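Local coordinates for glucose-6-phosphate isomerase (PDB 1ZZG), which probably catalyses the reversible isomerization of glucose 6-phosphate to fructose 6-phosphate, a shared step of glycolysis and gluconeogenesis, at residues A[140-143]-A[144-148]. Residues are numbered along the deposited sequence; the frame is centred on the assembly and turned at random.
Sequences LKWL and KAHLG
His146 turns the edge of its imidazole to one face of the Trp142 indole, one helical turn earlier. The pair is an offset edge-to-face stack, with the five-membered ring of Trp142 and the His146 ring at 73°. His146 CD2 leads and sits 3.5 Å from Trp142 CD1. With chi1 at -175°, Trp142 CG points away from the backbone N and lies beside the carbonyl carbon. The indole NE1 is hydrogen-bonded to the carbonyl O of Leu110, which, with packing on Pro115 and Thr118, should limit the ring's rotation. Replacing Trp142 with alanine would probably leave the Leu110 carbonyl without this donor and the imidazole with less to hold its rotation. Leu143 and Leu147 lie side by side and point the same way, with Leu143 CD2 3.9 Å from Leu147 CD1. The Lys144 chain runs extended beyond CG. Its CG passes 3.4 Å from Leu140 O, and the amine end makes a cation-pi contact with Trp151. The backbone bond from Lys144 N to Leu140 O is nearly straight, while that from Leu147 N to Leu143 O is bent (135°). Gly148 then leaves the helix with positive phi. This is the C-terminal end of helix 130-147 in a beta-alpha-beta unit, between strands 118-124 and 155-159. Leu140 meets Val325 of the second subunit. Apolar packing of Trp142 and Leu143 on Thr118 and Val120 thus holds the helix end to strand 118-124, and the indole N-H ties it to helix 103-112.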
loop_
_atom_site.group_PDB
_atom_site.type_symbol
_atom_site.label_atom_id
_atom_site.label_comp_id
_atom_site.label_asym_id
_atom_site.label_seq_id
_atom_site.Cartn_x
_atom_site.Cartn_y
_atom_site.Cartn_z
ATOM N N LEU A 140 -16.558 -20.730 8.884
ATOM C CA LEU A 140 -17.025 -22.102 9.028
ATOM C C LEU A 140 -18.503 -22.114 9.425
ATOM O O LEU A 140 -19.302 -22.835 8.832
ATOM C CB LEU A 140 -16.186 -22.829 10.066
ATOM C CG LEU A 140 -15.117 -23.771 9.506
ATOM C CD1 LEU A 140 -14.330 -24.382 10.644
ATOM C CD2 LEU A 140 -15.779 -24.856 8.674
ATOM N N LYS A 141 -18.859 -21.306 10.421
ATOM C CA LYS A 141 -20.237 -21.198 10.891
ATOM C C LYS A 141 -21.142 -20.806 9.717
ATOM O O LYS A 141 -22.210 -21.385 9.504
ATOM C CB LYS A 141 -20.311 -20.135 12.000
ATOM C CG LYS A 141 -21.704 -19.892 12.585
ATOM C CD LYS A 141 -21.732 -18.670 13.497
ATOM C CE LYS A 141 -23.149 -18.350 13.981
ATOM N NZ LYS A 141 -23.756 -19.446 14.784
ATOM N N TRP A 142 -20.675 -19.833 8.945
ATOM C CA TRP A 142 -21.394 -19.307 7.792
ATOM C C TRP A 142 -21.617 -20.392 6.743
ATOM O O TRP A 142 -22.736 -20.588 6.261
ATOM C CB TRP A 142 -20.584 -18.148 7.207
ATOM C CG TRP A 142 -21.213 -17.396 6.082
ATOM C CD1 TRP A 142 -22.243 -16.497 6.158
ATOM C CD2 TRP A 142 -20.794 -17.412 4.718
ATOM N NE1 TRP A 142 -22.484 -15.948 4.922
ATOM C CE2 TRP A 142 -21.608 -16.492 4.018
ATOM C CE3 TRP A 142 -19.806 -18.114 4.015
ATOM C CZ2 TRP A 142 -21.461 -16.254 2.647
ATOM C CZ3 TRP A 142 -19.658 -17.878 2.654
ATOM C CH2 TRP A 142 -20.487 -16.951 1.983
ATOM N N LEU A 143 -20.553 -21.114 6.410
ATOM C CA LEU A 143 -20.637 -22.172 5.411
ATOM C C LEU A 143 -21.618 -23.270 5.804
ATOM O O LEU A 143 -22.471 -23.663 5.005
ATOM C CB LEU A 143 -19.256 -22.787 5.181
ATOM C CG LEU A 143 -18.218 -21.896 4.496
ATOM C CD1 LEU A 143 -16.903 -22.662 4.385
ATOM C CD2 LEU A 143 -18.722 -21.484 3.123
ATOM N N LYS A 144 -21.493 -23.761 7.031
ATOM C CA LYS A 144 -22.372 -24.815 7.513
ATOM C C LYS A 144 -23.845 -24.400 7.526
ATOM O O LYS A 144 -24.712 -25.169 7.111
ATOM C CB LYS A 144 -21.942 -25.255 8.917
ATOM C CG LYS A 144 -20.595 -25.954 8.954
ATOM C CD LYS A 144 -20.242 -26.399 10.357
ATOM C CE LYS A 144 -18.951 -27.195 10.381
ATOM N NZ LYS A 144 -18.611 -27.615 11.765
ATOM N N ALA A 145 -24.118 -23.179 7.980
ATOM C CA ALA A 145 -25.490 -22.682 8.068
ATOM C C ALA A 145 -26.212 -22.494 6.737
ATOM O O ALA A 145 -27.426 -22.698 6.655
ATOM C CB ALA A 145 -25.520 -21.371 8.857
ATOM N N HIS A 146 -25.478 -22.121 5.695
ATOM C CA HIS A 146 -26.095 -21.884 4.395
ATOM C C HIS A 146 -25.900 -22.977 3.346
ATOM O O HIS A 146 -26.576 -22.976 2.313
ATOM C CB HIS A 146 -25.590 -20.552 3.830
ATOM C CG HIS A 146 -25.857 -19.381 4.723
ATOM N ND1 HIS A 146 -27.132 -18.980 5.061
ATOM C CD2 HIS A 146 -25.014 -18.540 5.368
ATOM C CE1 HIS A 146 -27.064 -17.944 5.877
ATOM N NE2 HIS A 146 -25.790 -17.656 6.080
ATOM N N LEU A 147 -24.994 -23.914 3.605
ATOM C CA LEU A 147 -24.724 -24.975 2.637
ATOM C C LEU A 147 -25.036 -26.395 3.099
ATOM O O LEU A 147 -25.057 -27.323 2.286
ATOM C CB LEU A 147 -23.261 -24.903 2.198
ATOM C CG LEU A 147 -22.881 -23.603 1.489
ATOM C CD1 LEU A 147 -21.384 -23.576 1.243
ATOM C CD2 LEU A 147 -23.648 -23.491 0.182
ATOM N N GLY A 148 -25.267 -26.567 4.397
ATOM C CA GLY A 148 -25.565 -27.888 4.920
ATOM C C GLY A 148 -24.425 -28.876 4.730
ATOM O O GLY A 148 -23.265 -28.559 4.991
#